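PDB 1X9F: hemoglobin chain d1 from Lumbricus terrestris, which binds heme and probably carries oxygen as one of the globin subunits of the worm's hemoglobin. Local coordinates for residues D[52-56]-D[57-61]. Sequence-based numbering, arbitrary orientation.
Sequences DNIYS and PEFGA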
ATOM      1  N   ASP D  52      18.292 -18.132 -15.205  1.00 27.74           N
ATOM      2  CA  ASP D  52      17.477 -19.157 -14.551  1.00 30.25           C
ATOM      3  C   ASP D  52      17.103 -18.736 -13.136  1.00 29.81           C
ATOM      4  O   ASP D  52      16.220 -19.333 -12.509  1.00 30.32           O
ATOM      5  CB  ASP D  52      18.256 -20.471 -14.487  1.00 32.00           C
ATOM      6  CG  ASP D  52      19.625 -20.303 -13.844  1.00 36.41           C
ATOM      7  OD1 ASP D  52      20.534 -19.767 -14.512  1.00 44.81           O
ATOM      8  OD2 ASP D  52      19.883 -20.672 -12.677  1.00 43.56           O
ATOM      9  N   ASN D  53      17.801 -17.724 -12.626  1.00 28.54           N
ATOM     10  CA  ASN D  53      17.549 -17.192 -11.296  1.00 24.71           C
ATOM     11  C   ASN D  53      17.654 -15.673 -11.307  1.00 24.39           C
ATOM     12  O   ASN D  53      18.725 -15.108 -11.076  1.00 23.22           O
ATOM     13  CB  ASN D  53      18.535 -17.788 -10.292  1.00 24.36           C
ATOM     14  CG  ASN D  53      18.267 -17.337  -8.872  1.00 24.19           C
ATOM     15  OD1 ASN D  53      17.388 -16.515  -8.616  1.00 25.43           O
ATOM     16  ND2 ASN D  53      19.032 -17.878  -7.934  1.00 27.54           N
ATOM     17  N   ILE D  54      16.536 -15.013 -11.576  1.00 23.95           N
ATOM     18  CA  ILE D  54      16.532 -13.562 -11.746  1.00 23.12           C
ATOM     19  C   ILE D  54      16.693 -12.836 -10.410  1.00 21.33           C
ATOM     20  O   ILE D  54      16.889 -11.619 -10.366  1.00 21.70           O
ATOM     21  CB  ILE D  54      15.253 -13.120 -12.468  1.00 23.55           C
ATOM     22  CG1 ILE D  54      14.025 -13.620 -11.708  1.00 25.30           C
ATOM     23  CG2 ILE D  54      15.242 -13.658 -13.904  1.00 25.97           C
ATOM     24  CD1 ILE D  54      12.758 -12.901 -12.053  1.00 21.98           C
ATOM     25  N   TYR D  55      16.613 -13.599  -9.326  1.00 20.72           N
ATOM     26  CA  TYR D  55      16.793 -13.064  -7.985  1.00 20.07           C
ATOM     27  C   TYR D  55      18.240 -13.128  -7.538  1.00 19.85           C
ATOM     28  O   TYR D  55      18.560 -12.731  -6.413  1.00 21.43           O
ATOM     29  CB  TYR D  55      15.939 -13.840  -6.991  1.00 18.83           C
ATOM     30  CG  TYR D  55      14.475 -13.690  -7.241  1.00 19.48           C
ATOM     31  CD1 TYR D  55      13.828 -14.498  -8.168  1.00 21.43           C
ATOM     32  CD2 TYR D  55      13.733 -12.731  -6.561  1.00 22.01           C
ATOM     33  CE1 TYR D  55      12.481 -14.361  -8.412  1.00 23.21           C
ATOM     34  CE2 TYR D  55      12.381 -12.584  -6.796  1.00 23.65           C
ATOM     35  CZ  TYR D  55      11.762 -13.404  -7.722  1.00 25.34           C
ATOM     36  OH  TYR D  55      10.414 -13.265  -7.960  1.00 31.67           O
ATOM     37  N   SER D  56      19.112 -13.637  -8.401  1.00 18.76           N
ATOM     38  CA  SER D  56      20.523 -13.736  -8.063  1.00 18.28           C
ATOM     39  C   SER D  56      21.170 -12.367  -8.222  1.00 19.29           C
ATOM     40  O   SER D  56      20.623 -11.502  -8.913  1.00 20.90           O
ATOM     41  CB  SER D  56      21.218 -14.766  -8.952  1.00 17.83           C
ATOM     42  OG  SER D  56      21.254 -14.321 -10.295  1.00 18.36           O
ATOM     43  N   PRO D  57      22.311 -12.146  -7.573  1.00 20.10           N
ATOM     44  CA  PRO D  57      23.039 -10.900  -7.766  1.00 18.59           C
ATOM     45  C   PRO D  57      23.623 -10.753  -9.179  1.00 16.42           C
ATOM     46  O   PRO D  57      23.722  -9.628  -9.674  1.00 19.35           O
ATOM     47  CB  PRO D  57      24.139 -10.963  -6.696  1.00 18.41           C
ATOM     48  CG  PRO D  57      24.349 -12.430  -6.472  1.00 23.95           C
ATOM     49  CD  PRO D  57      22.978 -13.029  -6.593  1.00 19.57           C
ATOM     50  N   GLU D  58      23.991 -11.860  -9.827  1.00 18.81           N
ATOM     51  CA  GLU D  58      24.523 -11.803 -11.203  1.00 20.59           C
ATOM     52  C   GLU D  58      23.496 -11.255 -12.163  1.00 20.06           C
ATOM     53  O   GLU D  58      23.802 -10.397 -12.994  1.00 22.40           O
ATOM     54  CB  GLU D  58      24.956 -13.178 -11.712  1.00 20.81           C
ATOM     55  CG  GLU D  58      26.141 -13.772 -10.980  1.00 28.17           C
ATOM     56  CD  GLU D  58      25.779 -14.250  -9.586  1.00 37.34           C
ATOM     57  OE1 GLU D  58      24.607 -14.633  -9.349  1.00 37.56           O
ATOM     58  OE2 GLU D  58      26.675 -14.241  -8.717  1.00 42.81           O
ATOM     59  N   PHE D  59      22.274 -11.767 -12.054  1.00 20.11           N
ATOM     60  CA  PHE D  59      21.232 -11.293 -12.938  1.00 21.63           C
ATOM     61  C   PHE D  59      20.764  -9.889 -12.553  1.00 22.53           C
ATOM     62  O   PHE D  59      20.408  -9.091 -13.428  1.00 21.31           O
ATOM     63  CB  PHE D  59      20.064 -12.279 -13.032  1.00 19.40           C
ATOM     64  CG  PHE D  59      19.055 -11.889 -14.071  1.00 17.83           C
ATOM     65  CD1 PHE D  59      19.200 -12.289 -15.399  1.00 15.82           C
ATOM     66  CD2 PHE D  59      17.982 -11.068 -13.732  1.00 14.51           C
ATOM     67  CE1 PHE D  59      18.269 -11.899 -16.369  1.00 15.70           C
ATOM     68  CE2 PHE D  59      17.050 -10.672 -14.689  1.00 22.16           C
ATOM     69  CZ  PHE D  59      17.192 -11.091 -16.011  1.00 14.95           C
ATOM     70  N   GLY D  60      20.781  -9.587 -11.251  1.00 20.78           N
ATOM     71  CA  GLY D  60      20.437  -8.240 -10.770  1.00 21.37           C
ATOM     72  C   GLY D  60      21.378  -7.203 -11.353  1.00 23.13           C
ATOM     73  O   GLY D  60      20.957  -6.099 -11.709  1.00 23.42           O
ATOM     74  N   ALA D  61      22.654  -7.570 -11.454  1.00 23.69           N
ATOM     75  CA  ALA D  61      23.658  -6.724 -12.091  1.00 23.45           C
ATOM     76  C   ALA D  61      23.315  -6.485 -13.559  1.00 22.06           C
ATOM     77  O   ALA D  61      23.293  -5.335 -14.013  1.00 21.62           O
ATOM     78  CB  ALA D  61      25.048  -7.334 -11.947  1.00 22.19           C
TER
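Ser56 caps helix 57-75 by accepting a hydrogen bond from Phe59 N through its OG, at 3.3 Å and with a nearly straight N-H...O angle of 163°. The hydroxyl can do this because it sits between its own backbone N and carbonyl carbon (chi1 67°), which sets it between Asn53 O and the Phe59 N-H. Its hydrogen is given the other way, to Asn53 O at 2.8 Å, arriving close to the line of that carbonyl. Asn53 O also takes Ser56 N, the bond that closes the type I turn from Asn53 to Ser56, so one carbonyl holds both backbone and side chain of the cap residue. Ser56 O starts the regular helical pattern by accepting from Gly60 N at 3.0 Å. Beside the cap, the carboxylate OE1 of Glu58 comes back to 3.4 Å from Ser56 CB. Without the hydroxyl, as with an alanine here, Phe59 N would probably lose its capping acceptor and Asn53 O one of its two donors, loosening the join between turn and helix.

The apolar half is carried by Phe59 and Ile54, whose side chains run side by side. CG2 of Ile54 lies over one face of the Phe59 ring, 3.8 Å from the ring centroid and displaced toward the rim, in a CH-pi contact; the ring lies beside Ile54 because its CG is anti to the Phe59 backbone N (chi1 -173°). The ring's CD2 also meets Ile54 CA at 3.5 Å. Beyond the loop, Ile54 packs on Leu29 and Ile36 of helix 21-38, while Phe59 meets the rings of Trp32 and His62, both lining the carbon monoxide pocket. This is a serine N-cap that is also the last residue of a type I beta turn, here starting the globin helix that carries His62 to the distal side of the heme.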